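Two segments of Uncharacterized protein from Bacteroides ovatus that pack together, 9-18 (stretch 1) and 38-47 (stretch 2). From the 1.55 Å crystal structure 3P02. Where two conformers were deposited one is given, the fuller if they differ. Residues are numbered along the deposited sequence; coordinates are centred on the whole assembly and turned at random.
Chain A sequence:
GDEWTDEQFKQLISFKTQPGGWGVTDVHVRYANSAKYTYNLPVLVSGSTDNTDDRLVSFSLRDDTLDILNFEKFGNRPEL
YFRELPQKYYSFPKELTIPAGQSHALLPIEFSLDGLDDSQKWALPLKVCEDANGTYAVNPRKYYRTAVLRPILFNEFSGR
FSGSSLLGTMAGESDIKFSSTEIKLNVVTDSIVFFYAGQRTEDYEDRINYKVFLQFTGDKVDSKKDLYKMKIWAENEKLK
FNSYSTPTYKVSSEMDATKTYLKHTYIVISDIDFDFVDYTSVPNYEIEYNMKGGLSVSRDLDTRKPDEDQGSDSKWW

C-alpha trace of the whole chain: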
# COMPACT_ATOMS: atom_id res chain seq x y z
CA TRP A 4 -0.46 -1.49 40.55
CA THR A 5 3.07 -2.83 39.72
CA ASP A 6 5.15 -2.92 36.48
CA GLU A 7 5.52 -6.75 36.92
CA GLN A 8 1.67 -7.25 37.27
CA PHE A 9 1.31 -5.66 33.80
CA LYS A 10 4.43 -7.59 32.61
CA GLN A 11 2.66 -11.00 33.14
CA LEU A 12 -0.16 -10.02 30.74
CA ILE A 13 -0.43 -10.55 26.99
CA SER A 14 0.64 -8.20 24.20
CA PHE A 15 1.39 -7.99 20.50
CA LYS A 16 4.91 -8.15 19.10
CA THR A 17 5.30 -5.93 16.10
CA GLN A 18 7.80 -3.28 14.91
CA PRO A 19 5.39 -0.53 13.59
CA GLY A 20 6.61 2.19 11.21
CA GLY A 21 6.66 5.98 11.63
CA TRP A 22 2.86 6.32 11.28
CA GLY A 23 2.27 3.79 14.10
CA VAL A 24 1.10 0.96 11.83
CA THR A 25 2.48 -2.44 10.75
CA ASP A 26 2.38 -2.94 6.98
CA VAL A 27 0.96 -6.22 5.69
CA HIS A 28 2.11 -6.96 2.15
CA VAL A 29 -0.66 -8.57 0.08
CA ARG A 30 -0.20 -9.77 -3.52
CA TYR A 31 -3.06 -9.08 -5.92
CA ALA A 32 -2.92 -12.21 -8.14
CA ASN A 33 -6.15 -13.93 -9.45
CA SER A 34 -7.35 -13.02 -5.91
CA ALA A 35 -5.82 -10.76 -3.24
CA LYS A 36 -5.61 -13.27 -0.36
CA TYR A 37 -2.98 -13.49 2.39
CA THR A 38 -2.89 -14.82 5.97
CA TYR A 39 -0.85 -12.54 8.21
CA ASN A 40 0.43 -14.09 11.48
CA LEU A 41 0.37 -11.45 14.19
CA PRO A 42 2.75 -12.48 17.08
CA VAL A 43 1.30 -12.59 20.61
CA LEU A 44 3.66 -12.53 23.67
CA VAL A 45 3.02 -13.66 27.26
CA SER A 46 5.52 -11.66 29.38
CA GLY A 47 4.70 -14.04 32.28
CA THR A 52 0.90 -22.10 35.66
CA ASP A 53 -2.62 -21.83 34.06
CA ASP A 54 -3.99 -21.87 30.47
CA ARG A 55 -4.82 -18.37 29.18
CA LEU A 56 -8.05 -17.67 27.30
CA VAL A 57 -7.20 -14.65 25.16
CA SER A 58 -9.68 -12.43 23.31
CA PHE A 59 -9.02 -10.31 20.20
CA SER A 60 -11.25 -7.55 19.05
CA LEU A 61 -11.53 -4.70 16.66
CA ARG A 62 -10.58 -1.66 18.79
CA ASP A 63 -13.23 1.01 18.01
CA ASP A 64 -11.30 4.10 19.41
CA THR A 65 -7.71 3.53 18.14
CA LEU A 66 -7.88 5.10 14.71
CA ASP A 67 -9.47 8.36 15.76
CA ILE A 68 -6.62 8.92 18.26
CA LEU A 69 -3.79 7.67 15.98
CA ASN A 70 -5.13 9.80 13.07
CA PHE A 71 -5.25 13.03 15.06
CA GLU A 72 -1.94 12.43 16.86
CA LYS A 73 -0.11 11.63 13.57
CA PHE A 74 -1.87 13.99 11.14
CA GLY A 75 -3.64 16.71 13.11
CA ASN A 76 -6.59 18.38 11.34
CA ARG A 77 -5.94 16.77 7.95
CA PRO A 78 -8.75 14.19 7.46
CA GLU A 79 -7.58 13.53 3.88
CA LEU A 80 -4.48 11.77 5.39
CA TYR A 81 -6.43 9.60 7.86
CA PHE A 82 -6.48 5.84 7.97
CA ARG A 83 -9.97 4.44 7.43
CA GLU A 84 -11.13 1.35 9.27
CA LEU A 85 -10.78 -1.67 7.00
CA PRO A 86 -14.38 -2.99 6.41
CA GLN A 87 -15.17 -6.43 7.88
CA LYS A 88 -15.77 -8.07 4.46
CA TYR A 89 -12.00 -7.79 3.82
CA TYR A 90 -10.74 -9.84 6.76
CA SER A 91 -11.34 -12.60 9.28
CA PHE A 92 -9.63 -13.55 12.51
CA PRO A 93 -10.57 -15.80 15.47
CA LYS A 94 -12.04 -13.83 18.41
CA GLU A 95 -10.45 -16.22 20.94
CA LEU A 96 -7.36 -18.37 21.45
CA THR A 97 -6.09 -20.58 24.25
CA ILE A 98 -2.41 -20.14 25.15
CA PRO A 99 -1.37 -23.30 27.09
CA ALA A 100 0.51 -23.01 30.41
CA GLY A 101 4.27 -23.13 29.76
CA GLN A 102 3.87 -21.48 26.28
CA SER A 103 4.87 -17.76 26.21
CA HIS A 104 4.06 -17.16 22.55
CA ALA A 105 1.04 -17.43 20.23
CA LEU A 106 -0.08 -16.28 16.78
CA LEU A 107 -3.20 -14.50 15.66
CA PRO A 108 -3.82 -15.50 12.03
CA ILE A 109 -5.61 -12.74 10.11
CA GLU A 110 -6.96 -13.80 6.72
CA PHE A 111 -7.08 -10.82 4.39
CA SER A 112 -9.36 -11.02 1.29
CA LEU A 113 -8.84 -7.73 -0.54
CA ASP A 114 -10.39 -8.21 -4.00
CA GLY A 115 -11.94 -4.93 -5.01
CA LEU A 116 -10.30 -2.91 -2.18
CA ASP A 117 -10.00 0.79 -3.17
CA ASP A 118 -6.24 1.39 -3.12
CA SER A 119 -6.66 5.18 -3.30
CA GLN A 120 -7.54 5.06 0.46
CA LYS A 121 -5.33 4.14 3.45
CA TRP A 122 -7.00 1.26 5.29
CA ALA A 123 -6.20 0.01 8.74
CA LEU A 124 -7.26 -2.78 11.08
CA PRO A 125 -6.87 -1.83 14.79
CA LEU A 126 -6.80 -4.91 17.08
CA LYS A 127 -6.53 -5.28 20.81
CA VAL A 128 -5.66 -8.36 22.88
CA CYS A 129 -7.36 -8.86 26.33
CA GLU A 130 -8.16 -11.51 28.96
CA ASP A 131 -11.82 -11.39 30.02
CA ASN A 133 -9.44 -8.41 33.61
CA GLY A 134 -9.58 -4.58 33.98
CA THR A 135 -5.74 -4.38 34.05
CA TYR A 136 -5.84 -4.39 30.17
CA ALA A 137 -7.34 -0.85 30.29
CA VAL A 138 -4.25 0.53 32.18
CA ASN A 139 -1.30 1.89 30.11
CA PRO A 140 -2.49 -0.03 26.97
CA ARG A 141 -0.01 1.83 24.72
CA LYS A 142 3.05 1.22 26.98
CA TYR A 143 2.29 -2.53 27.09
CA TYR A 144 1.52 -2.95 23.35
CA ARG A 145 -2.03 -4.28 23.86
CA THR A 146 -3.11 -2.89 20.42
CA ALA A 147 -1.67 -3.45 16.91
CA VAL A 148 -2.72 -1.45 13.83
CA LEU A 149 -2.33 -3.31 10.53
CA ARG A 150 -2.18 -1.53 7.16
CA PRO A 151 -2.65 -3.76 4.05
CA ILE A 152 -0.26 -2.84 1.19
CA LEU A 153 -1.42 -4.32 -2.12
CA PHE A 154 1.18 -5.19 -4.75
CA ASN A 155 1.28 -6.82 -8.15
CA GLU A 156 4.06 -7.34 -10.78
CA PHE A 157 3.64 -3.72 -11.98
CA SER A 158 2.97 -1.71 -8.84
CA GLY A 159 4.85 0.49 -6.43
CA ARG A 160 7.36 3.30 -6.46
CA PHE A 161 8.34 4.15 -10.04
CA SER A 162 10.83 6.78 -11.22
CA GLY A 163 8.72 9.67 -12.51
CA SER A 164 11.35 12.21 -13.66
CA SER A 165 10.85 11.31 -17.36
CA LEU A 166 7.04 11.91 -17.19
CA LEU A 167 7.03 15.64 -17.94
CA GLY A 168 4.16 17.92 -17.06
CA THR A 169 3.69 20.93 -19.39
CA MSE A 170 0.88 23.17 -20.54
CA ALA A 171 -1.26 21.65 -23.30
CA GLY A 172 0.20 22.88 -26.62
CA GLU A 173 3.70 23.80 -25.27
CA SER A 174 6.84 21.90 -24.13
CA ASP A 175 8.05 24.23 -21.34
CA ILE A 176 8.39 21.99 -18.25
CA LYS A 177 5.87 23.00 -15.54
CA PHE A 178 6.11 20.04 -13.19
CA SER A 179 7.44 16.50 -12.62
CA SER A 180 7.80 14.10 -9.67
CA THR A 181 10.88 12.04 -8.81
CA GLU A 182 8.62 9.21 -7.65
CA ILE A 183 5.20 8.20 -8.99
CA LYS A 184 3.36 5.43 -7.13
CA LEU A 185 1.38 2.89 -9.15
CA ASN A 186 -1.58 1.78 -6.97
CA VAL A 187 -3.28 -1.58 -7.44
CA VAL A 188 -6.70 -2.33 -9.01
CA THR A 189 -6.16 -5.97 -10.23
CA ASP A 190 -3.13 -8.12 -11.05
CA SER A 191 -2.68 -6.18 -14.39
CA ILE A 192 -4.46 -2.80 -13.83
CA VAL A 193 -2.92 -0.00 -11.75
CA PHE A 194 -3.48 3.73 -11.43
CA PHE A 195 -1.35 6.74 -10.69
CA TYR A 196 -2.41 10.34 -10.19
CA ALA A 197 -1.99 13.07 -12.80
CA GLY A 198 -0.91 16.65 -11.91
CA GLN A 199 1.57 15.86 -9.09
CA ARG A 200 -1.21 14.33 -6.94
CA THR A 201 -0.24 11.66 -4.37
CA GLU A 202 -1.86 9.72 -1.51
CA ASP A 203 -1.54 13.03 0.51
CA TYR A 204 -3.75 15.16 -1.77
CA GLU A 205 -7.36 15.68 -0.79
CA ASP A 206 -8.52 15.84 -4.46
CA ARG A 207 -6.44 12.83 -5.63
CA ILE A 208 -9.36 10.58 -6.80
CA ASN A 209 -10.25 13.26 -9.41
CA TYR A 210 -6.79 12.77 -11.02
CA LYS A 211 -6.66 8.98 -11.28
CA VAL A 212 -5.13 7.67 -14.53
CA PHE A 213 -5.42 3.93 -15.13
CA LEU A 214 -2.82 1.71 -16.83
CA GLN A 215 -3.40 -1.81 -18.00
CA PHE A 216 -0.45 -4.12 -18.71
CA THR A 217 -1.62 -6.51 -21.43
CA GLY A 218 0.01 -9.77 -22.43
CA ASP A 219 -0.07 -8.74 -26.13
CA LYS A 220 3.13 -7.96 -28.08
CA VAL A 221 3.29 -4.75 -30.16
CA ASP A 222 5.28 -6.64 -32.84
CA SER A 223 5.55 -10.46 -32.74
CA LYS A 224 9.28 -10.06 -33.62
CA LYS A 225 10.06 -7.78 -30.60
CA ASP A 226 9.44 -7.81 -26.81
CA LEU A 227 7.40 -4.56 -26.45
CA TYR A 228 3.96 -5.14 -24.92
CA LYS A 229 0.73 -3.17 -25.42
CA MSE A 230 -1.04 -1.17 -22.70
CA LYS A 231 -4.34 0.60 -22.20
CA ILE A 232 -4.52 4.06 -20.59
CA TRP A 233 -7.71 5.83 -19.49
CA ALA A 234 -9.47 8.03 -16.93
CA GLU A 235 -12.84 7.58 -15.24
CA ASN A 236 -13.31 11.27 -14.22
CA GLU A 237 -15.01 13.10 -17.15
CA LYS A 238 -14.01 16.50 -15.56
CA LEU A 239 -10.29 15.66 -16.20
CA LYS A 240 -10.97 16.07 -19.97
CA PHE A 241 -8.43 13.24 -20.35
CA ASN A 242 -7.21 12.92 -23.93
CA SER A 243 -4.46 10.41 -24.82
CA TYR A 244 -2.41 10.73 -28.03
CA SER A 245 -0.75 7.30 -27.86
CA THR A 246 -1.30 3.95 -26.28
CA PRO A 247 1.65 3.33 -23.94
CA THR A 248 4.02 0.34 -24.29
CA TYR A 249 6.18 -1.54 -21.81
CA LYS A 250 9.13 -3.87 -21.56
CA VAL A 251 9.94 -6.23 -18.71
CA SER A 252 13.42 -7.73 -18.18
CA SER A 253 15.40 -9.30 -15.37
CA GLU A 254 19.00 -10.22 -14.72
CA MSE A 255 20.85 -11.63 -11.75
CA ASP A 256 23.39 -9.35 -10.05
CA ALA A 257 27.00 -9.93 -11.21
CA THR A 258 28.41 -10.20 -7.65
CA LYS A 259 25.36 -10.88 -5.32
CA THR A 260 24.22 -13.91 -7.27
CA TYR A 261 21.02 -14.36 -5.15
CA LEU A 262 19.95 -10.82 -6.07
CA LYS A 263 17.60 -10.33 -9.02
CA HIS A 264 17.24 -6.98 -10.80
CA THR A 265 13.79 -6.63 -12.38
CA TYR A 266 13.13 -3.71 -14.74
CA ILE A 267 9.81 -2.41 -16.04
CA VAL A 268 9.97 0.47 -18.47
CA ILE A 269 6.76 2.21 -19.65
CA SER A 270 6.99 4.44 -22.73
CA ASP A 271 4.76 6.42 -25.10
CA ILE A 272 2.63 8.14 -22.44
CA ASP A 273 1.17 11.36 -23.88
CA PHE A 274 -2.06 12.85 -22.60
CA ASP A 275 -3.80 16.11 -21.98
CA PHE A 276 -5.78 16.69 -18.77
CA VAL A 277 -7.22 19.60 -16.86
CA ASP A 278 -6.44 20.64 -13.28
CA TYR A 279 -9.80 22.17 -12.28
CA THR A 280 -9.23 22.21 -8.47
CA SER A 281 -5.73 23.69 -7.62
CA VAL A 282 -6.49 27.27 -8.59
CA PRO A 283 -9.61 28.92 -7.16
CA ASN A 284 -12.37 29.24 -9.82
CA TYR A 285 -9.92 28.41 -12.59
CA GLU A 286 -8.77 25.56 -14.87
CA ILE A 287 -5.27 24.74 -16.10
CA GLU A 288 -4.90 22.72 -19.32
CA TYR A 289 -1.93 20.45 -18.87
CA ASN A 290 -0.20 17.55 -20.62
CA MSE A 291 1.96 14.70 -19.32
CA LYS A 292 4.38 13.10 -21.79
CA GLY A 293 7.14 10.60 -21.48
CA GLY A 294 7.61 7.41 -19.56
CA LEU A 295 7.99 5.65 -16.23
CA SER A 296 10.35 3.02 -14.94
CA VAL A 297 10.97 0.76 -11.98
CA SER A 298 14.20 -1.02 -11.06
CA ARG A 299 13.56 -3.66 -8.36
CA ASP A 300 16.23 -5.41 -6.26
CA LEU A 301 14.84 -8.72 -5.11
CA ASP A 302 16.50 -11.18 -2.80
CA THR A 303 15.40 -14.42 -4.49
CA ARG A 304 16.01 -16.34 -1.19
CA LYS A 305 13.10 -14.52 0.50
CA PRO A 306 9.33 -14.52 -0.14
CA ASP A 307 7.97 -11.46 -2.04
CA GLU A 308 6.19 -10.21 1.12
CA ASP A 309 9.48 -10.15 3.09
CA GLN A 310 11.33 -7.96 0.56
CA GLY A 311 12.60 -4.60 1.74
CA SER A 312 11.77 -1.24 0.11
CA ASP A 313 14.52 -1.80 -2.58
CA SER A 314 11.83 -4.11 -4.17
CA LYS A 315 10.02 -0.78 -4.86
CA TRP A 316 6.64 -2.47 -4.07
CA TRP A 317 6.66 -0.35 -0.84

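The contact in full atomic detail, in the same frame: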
# COMPACT_ATOMS: atom_id res chain seq x y z
N PHE A 9 1.68 -5.97 35.18
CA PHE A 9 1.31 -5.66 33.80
C PHE A 9 2.27 -6.35 32.82
O PHE A 9 1.96 -6.47 31.63
CB PHE A 9 1.27 -4.15 33.57
CG PHE A 9 0.19 -3.46 34.36
CD1 PHE A 9 -1.13 -3.49 33.92
CD2 PHE A 9 0.47 -2.81 35.55
CE1 PHE A 9 -2.15 -2.89 34.67
CE2 PHE A 9 -0.53 -2.19 36.29
CZ PHE A 9 -1.84 -2.23 35.84
N LYS A 10 3.42 -6.84 33.35
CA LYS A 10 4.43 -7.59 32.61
C LYS A 10 4.32 -9.12 32.90
O LYS A 10 5.33 -9.84 33.00
CB LYS A 10 5.85 -7.04 32.83
CG LYS A 10 6.10 -5.78 32.00
CD LYS A 10 7.55 -5.63 31.57
CE LYS A 10 8.35 -4.74 32.50
NZ LYS A 10 9.48 -4.11 31.78
N GLN A 11 3.06 -9.59 33.01
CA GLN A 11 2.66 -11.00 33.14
C GLN A 11 1.40 -11.18 32.28
O GLN A 11 0.84 -12.27 32.18
CB GLN A 11 2.48 -11.47 34.60
CG GLN A 11 1.55 -10.64 35.49
CD GLN A 11 0.08 -11.03 35.46
OE1 GLN A 11 -0.32 -12.11 35.00
NE2 GLN A 11 -0.75 -10.16 36.01
N LEU A 12 0.98 -10.08 31.63
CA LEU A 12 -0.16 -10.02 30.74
C LEU A 12 0.29 -10.18 29.29
O LEU A 12 1.48 -10.33 29.00
CB LEU A 12 -0.97 -8.73 30.95
CG LEU A 12 -1.53 -8.52 32.39
CD1 LEU A 12 -2.17 -7.16 32.53
CD2 LEU A 12 -2.53 -9.62 32.77
N ILE A 13 -0.68 -10.21 28.39
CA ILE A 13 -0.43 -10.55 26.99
C ILE A 13 -0.39 -9.31 26.11
O ILE A 13 -1.11 -8.35 26.35
CB ILE A 13 -1.51 -11.55 26.59
CG1 ILE A 13 -1.41 -12.82 27.51
CG2 ILE A 13 -1.43 -11.94 25.10
CD1 ILE A 13 -2.57 -13.57 27.59
N SER A 14 0.48 -9.33 25.10
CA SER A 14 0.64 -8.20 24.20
C SER A 14 0.92 -8.65 22.79
O SER A 14 1.15 -9.85 22.57
CB SER A 14 1.79 -7.32 24.69
OG SER A 14 3.00 -8.05 24.67
N PHE A 15 0.98 -7.69 21.86
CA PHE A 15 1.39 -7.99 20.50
C PHE A 15 2.85 -7.63 20.30
O PHE A 15 3.35 -6.68 20.93
CB PHE A 15 0.54 -7.23 19.47
CG PHE A 15 -0.87 -7.69 19.36
CD1 PHE A 15 -1.17 -9.01 19.02
CD2 PHE A 15 -1.93 -6.81 19.60
CE1 PHE A 15 -2.50 -9.44 18.89
CE2 PHE A 15 -3.26 -7.23 19.43
CZ PHE A 15 -3.53 -8.54 19.08
N LYS A 16 3.50 -8.35 19.37
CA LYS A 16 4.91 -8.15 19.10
C LYS A 16 5.07 -7.80 17.66
O LYS A 16 5.09 -8.68 16.78
CB LYS A 16 5.73 -9.41 19.45
N THR A 17 5.09 -6.50 17.42
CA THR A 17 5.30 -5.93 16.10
C THR A 17 6.28 -4.78 16.20
O THR A 17 6.50 -4.24 17.29
CB THR A 17 3.97 -5.43 15.46
OG1 THR A 17 3.30 -4.50 16.33
CG2 THR A 17 3.05 -6.55 15.06
N GLN A 18 6.89 -4.42 15.07
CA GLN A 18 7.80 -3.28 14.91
C GLN A 18 7.07 -2.26 13.98
O GLN A 18 7.30 -2.28 12.77
CB GLN A 18 9.20 -3.71 14.39
CG GLN A 18 9.24 -4.62 13.15
CD GLN A 18 10.14 -4.09 12.05
OE1 GLN A 18 9.92 -3.01 11.49
NE2 GLN A 18 11.17 -4.84 11.70
N THR A 38 -2.73 -14.64 4.52
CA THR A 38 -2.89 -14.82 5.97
C THR A 38 -1.68 -14.21 6.64
O THR A 38 -0.56 -14.66 6.41
CB THR A 38 -3.10 -16.26 6.38
OG1 THR A 38 -4.29 -16.73 5.77
CG2 THR A 38 -3.20 -16.42 7.92
N TYR A 39 -1.91 -13.20 7.46
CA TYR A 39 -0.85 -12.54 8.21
C TYR A 39 -0.84 -13.11 9.63
O TYR A 39 -1.89 -13.14 10.29
CB TYR A 39 -1.06 -11.04 8.24
CG TYR A 39 -0.09 -10.33 9.13
CD1 TYR A 39 1.23 -10.10 8.73
CD2 TYR A 39 -0.48 -9.82 10.37
CE1 TYR A 39 2.13 -9.42 9.55
CE2 TYR A 39 0.41 -9.15 11.20
CZ TYR A 39 1.72 -8.97 10.79
OH TYR A 39 2.59 -8.30 11.62
N ASN A 40 0.34 -13.53 10.12
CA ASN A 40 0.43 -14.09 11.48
C ASN A 40 0.94 -13.04 12.42
O ASN A 40 2.10 -12.67 12.36
CB ASN A 40 1.33 -15.33 11.50
CG ASN A 40 0.74 -16.40 10.65
OD1 ASN A 40 1.16 -16.63 9.50
ND2 ASN A 40 -0.36 -16.92 11.11
N LEU A 41 0.04 -12.50 13.25
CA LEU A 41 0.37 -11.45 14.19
C LEU A 41 0.90 -12.08 15.50
O LEU A 41 0.14 -12.76 16.18
CB LEU A 41 -0.91 -10.61 14.44
CG LEU A 41 -0.83 -9.48 15.45
CD1 LEU A 41 0.32 -8.53 15.17
CD2 LEU A 41 -2.13 -8.69 15.47
N PRO A 42 2.20 -11.85 15.87
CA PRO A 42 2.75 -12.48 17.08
C PRO A 42 2.14 -11.94 18.35
O PRO A 42 1.99 -10.72 18.51
CB PRO A 42 4.26 -12.17 17.01
CG PRO A 42 4.53 -11.85 15.57
CD PRO A 42 3.25 -11.13 15.11
N VAL A 43 1.85 -12.87 19.28
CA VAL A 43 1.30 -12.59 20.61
C VAL A 43 2.38 -13.02 21.60
O VAL A 43 2.94 -14.10 21.43
CB VAL A 43 -0.04 -13.39 20.79
CG1 VAL A 43 -0.60 -13.26 22.21
CG2 VAL A 43 -1.08 -12.94 19.76
N LEU A 44 2.67 -12.20 22.62
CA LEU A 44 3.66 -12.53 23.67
C LEU A 44 3.02 -12.60 25.02
O LEU A 44 2.22 -11.72 25.34
CB LEU A 44 4.76 -11.44 23.77
CG LEU A 44 5.65 -11.09 22.59
CD1 LEU A 44 6.46 -9.85 22.92
CD2 LEU A 44 6.63 -12.20 22.26
N VAL A 45 3.42 -13.58 25.85
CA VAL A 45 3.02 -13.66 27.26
C VAL A 45 4.29 -13.29 28.01
O VAL A 45 5.27 -14.04 27.94
CB VAL A 45 2.44 -15.04 27.70
CG1 VAL A 45 1.92 -14.96 29.12
CG2 VAL A 45 1.34 -15.52 26.75
N SER A 46 4.32 -12.11 28.66
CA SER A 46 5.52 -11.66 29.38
C SER A 46 5.69 -12.41 30.71
O SER A 46 6.73 -12.27 31.37
CB SER A 46 5.48 -10.15 29.59
OG SER A 46 5.65 -9.48 28.36
N GLY A 47 4.69 -13.23 31.07
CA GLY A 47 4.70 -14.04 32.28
C GLY A 47 3.46 -14.91 32.42
O GLY A 47 3.49 -16.11 32.14
O HOH W 1 3.28 -9.35 27.05

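The most unusual feature is a water among four oxygens of the two stretches. It lies 2.8 Å from Leu12 O, 3.1 Å from Leu44 O, 2.7 Å from Ser14 OG and 2.7 Å from Ser46 OG. All four are hydrogen bonds. The water therefore joins both backbones and both serine hydroxyls.

Around it, the strand 13-15 runs antiparallel to the strand 38-45, with 151° between their directions. Ser14 and Leu44 form the hydrogen-bonded pair. Ser14 N donates to Leu44 O at 3.0 Å, and Leu44 N donates to Ser14 O at 2.8 Å. Beyond the short strand the ladder continues: Lys16 N donates to Pro42 O at 2.9 Å. At the other end it loosens. Ser46 N to Leu12 O is a weak hydrogen bond of 3.4 Å, although its angle is nearly straight. Farther on, Lys10 O and Ser46 O lie 3.2 Å apart. Both are acceptors, so no hydrogen bond joins them.

Ile13 with Val45 and Phe15 with Val43 are non-hydrogen-bonded pairs. Here CA atoms approach carbonyls instead: Ile13 CA is 3.3 Å from Leu44 O, and Phe15 CA is 3.4 Å from Pro42 O.

These four side chains share one face of the sheet, and it is apolar. Ile13 CG2 meets Val43 CG1 at 3.3 Å, a close contact. Ile13 CG1 lies 3.9 Å from Val45 CG2. Leu41 CD2 sits over a face of the Phe15 ring, 3.8 Å from its centroid, in a CH-pi contact. The other methyl of Leu41, CD1, lies 3.4 Å from Thr17 CG2.

Ser14 and Leu44 point to the opposite face. Lys16 is modelled only to CB, which still packs 3.6 Å from Leu44 CG. The rest of its side chain cannot be described.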